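Local coordinates for protein ADP-ribosylating toxin CARDS (PDB 4TLV) that transfers ADP-ribose from NAD+ to multiple target proteins, acting as the main virulence factor of Mycoplasma pneumoniae and causing vacuolization in mammalian cells, at residues Q295-F300 and V350-S355. Numbering follows the deposited sequence.
Sequences QNNNVF and VHLSVS
The backbone oxygen of N297 accepts a short, nearly straight hydrogen bond from L352 N (2.7 Å, 170° at the hydrogen), in the carbonyl plane. The same oxygen lies over one face of the H351 ring, 3.0 Å above its plane and offset toward the rim. H351 CG stands anti to its own backbone N (chi1 -161°), and chi2 of 65° turns the ring so that this face meets N297 O. H351 NE2 lies 3.4 Å from N297 CB. At the ring edge, N298 OD1 lies in plane, 3.2 Å from H351 CE1. Water 1, also in the ring plane, is hydrogen-bonded to H351 ND1, V299 N and V350 O. Water 2 joins V299 O to V350 O. Water thus links the backbones of the two roughly antiparallel strands. V299 CG2 packs on L352 CD2 at 3.6 Å, the side chains crossing at about a right angle. N296 OD1 accepts from N298 N, closing an Asx turn. The contact joins strands 298-303 and 348-354 of the D2 beta-trefoil. N297 OD1 bonds N488 of domain D3. Strand 287-293 packs on V299 and L352, strand 335-340 on L352 and H351, and strand 401-407 pairs with both strands.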
loop_
_atom_site.group_PDB
_atom_site.type_symbol
_atom_site.label_atom_id
_atom_site.label_comp_id
_atom_site.label_asym_id
_atom_site.label_seq_id
_atom_site.Cartn_x
_atom_site.Cartn_y
_atom_site.Cartn_z
ATOM N N GLN A 295 -5.210 -14.877 -19.371
ATOM C CA GLN A 295 -5.557 -16.290 -19.525
ATOM C C GLN A 295 -4.470 -17.205 -18.943
ATOM O O GLN A 295 -4.760 -18.280 -18.420
ATOM C CB GLN A 295 -5.795 -16.622 -21.001
ATOM C CG GLN A 295 -6.449 -17.990 -21.252
ATOM C CD GLN A 295 -5.451 -19.137 -21.293
ATOM O OE1 GLN A 295 -4.231 -18.856 -21.762
ATOM N NE2 GLN A 295 -5.773 -20.266 -20.904
ATOM N N ASN A 296 -3.215 -16.779 -19.044
ATOM C CA ASN A 296 -2.105 -17.566 -18.508
ATOM C C ASN A 296 -1.160 -16.738 -17.642
ATOM O O ASN A 296 -0.083 -17.202 -17.271
ATOM C CB ASN A 296 -1.321 -18.222 -19.641
ATOM C CG ASN A 296 -0.885 -17.226 -20.699
ATOM O OD1 ASN A 296 -0.753 -16.034 -20.426
ATOM N ND2 ASN A 296 -0.668 -17.712 -21.924
ATOM N N ASN A 297 -1.561 -15.508 -17.340
ATOM C CA ASN A 297 -0.739 -14.611 -16.519
ATOM C C ASN A 297 0.639 -14.295 -17.099
ATOM O O ASN A 297 1.485 -13.751 -16.409
ATOM C CB ASN A 297 -0.611 -15.131 -15.076
ATOM C CG ASN A 297 -1.870 -14.860 -14.252
ATOM O OD1 ASN A 297 -2.724 -14.070 -14.651
ATOM N ND2 ASN A 297 -1.993 -15.532 -13.122
ATOM N N ASN A 298 0.871 -14.616 -18.366
ATOM C CA ASN A 298 2.167 -14.290 -18.965
ATOM C C ASN A 298 2.333 -12.787 -19.223
ATOM O O ASN A 298 1.376 -12.100 -19.579
ATOM C CB ASN A 298 2.367 -15.052 -20.279
ATOM C CG ASN A 298 2.651 -16.533 -20.059
ATOM O OD1 ASN A 298 3.015 -16.949 -18.962
ATOM N ND2 ASN A 298 2.497 -17.328 -21.110
ATOM N N VAL A 299 3.555 -12.302 -19.052
ATOM C CA VAL A 299 3.926 -10.937 -19.402
ATOM C C VAL A 299 5.038 -11.096 -20.421
ATOM O O VAL A 299 5.920 -11.924 -20.230
ATOM C CB VAL A 299 4.478 -10.184 -18.197
ATOM C CG1 VAL A 299 4.938 -8.751 -18.605
ATOM C CG2 VAL A 299 3.424 -10.127 -17.087
ATOM N N PHE A 300 5.002 -10.322 -21.499
ATOM C CA PHE A 300 6.011 -10.488 -22.536
ATOM C C PHE A 300 6.187 -9.237 -23.373
ATOM O O PHE A 300 5.431 -8.271 -23.246
ATOM C CB PHE A 300 5.638 -11.665 -23.433
ATOM C CG PHE A 300 4.229 -11.630 -23.893
ATOM C CD1 PHE A 300 3.227 -12.217 -23.142
ATOM C CD2 PHE A 300 3.887 -10.989 -25.071
ATOM C CE1 PHE A 300 1.898 -12.177 -23.575
ATOM C CE2 PHE A 300 2.577 -10.951 -25.502
ATOM C CZ PHE A 300 1.581 -11.536 -24.751
ATOM N N VAL A 350 9.306 -11.786 -14.834
ATOM C CA VAL A 350 8.055 -11.068 -14.616
ATOM C C VAL A 350 6.845 -11.864 -15.125
ATOM O O VAL A 350 6.880 -12.439 -16.211
ATOM C CB VAL A 350 8.099 -9.685 -15.266
ATOM C CG1 VAL A 350 6.846 -8.893 -14.925
ATOM C CG2 VAL A 350 9.350 -8.940 -14.809
ATOM N N HIS A 351 5.771 -11.867 -14.336
ATOM C CA HIS A 351 4.579 -12.664 -14.613
ATOM C C HIS A 351 3.438 -11.946 -13.890
ATOM O O HIS A 351 3.686 -11.188 -12.963
ATOM C CB HIS A 351 4.783 -14.059 -14.007
ATOM C CG HIS A 351 3.885 -15.119 -14.561
ATOM N ND1 HIS A 351 3.797 -15.656 -15.799
ATOM C CD2 HIS A 351 2.957 -15.788 -13.789
ATOM C CE1 HIS A 351 2.804 -16.610 -15.763
ATOM N NE2 HIS A 351 2.320 -16.675 -14.534
ATOM N N LEU A 352 2.193 -12.188 -14.279
ATOM C CA LEU A 352 1.085 -11.518 -13.600
ATOM C C LEU A 352 0.713 -12.245 -12.317
ATOM O O LEU A 352 0.885 -13.461 -12.214
ATOM C CB LEU A 352 -0.147 -11.430 -14.510
ATOM C CG LEU A 352 -0.045 -10.582 -15.781
ATOM C CD1 LEU A 352 -1.392 -10.613 -16.515
ATOM C CD2 LEU A 352 0.352 -9.150 -15.439
ATOM N N SER A 353 0.231 -11.494 -11.331
ATOM C CA SER A 353 -0.505 -12.090 -10.223
ATOM C C SER A 353 -1.550 -11.110 -9.693
ATOM O O SER A 353 -1.585 -9.948 -10.097
ATOM C CB SER A 353 0.421 -12.584 -9.103
ATOM O OG SER A 353 1.021 -11.508 -8.439
ATOM N N VAL A 354 -2.421 -11.589 -8.814
ATOM C CA VAL A 354 -3.499 -10.760 -8.275
ATOM C C VAL A 354 -2.919 -9.515 -7.583
ATOM O O VAL A 354 -2.057 -9.629 -6.708
ATOM C CB VAL A 354 -4.377 -11.569 -7.303
ATOM C CG1 VAL A 354 -5.391 -10.669 -6.568
ATOM C CG2 VAL A 354 -5.120 -12.655 -8.067
ATOM N N SER A 355 -3.389 -8.334 -7.983
ATOM C CA SER A 355 -2.886 -7.076 -7.406
ATOM C C SER A 355 -3.096 -7.049 -5.902
ATOM O O SER A 355 -4.206 -7.261 -5.433
ATOM C CB SER A 355 -3.613 -5.868 -8.032
ATOM O OG SER A 355 -3.571 -5.909 -9.448
HETATM O O HOH W 1 5.343 -14.268 -17.735
HETATM O O HOH W 2 8.163 -12.559 -18.795
#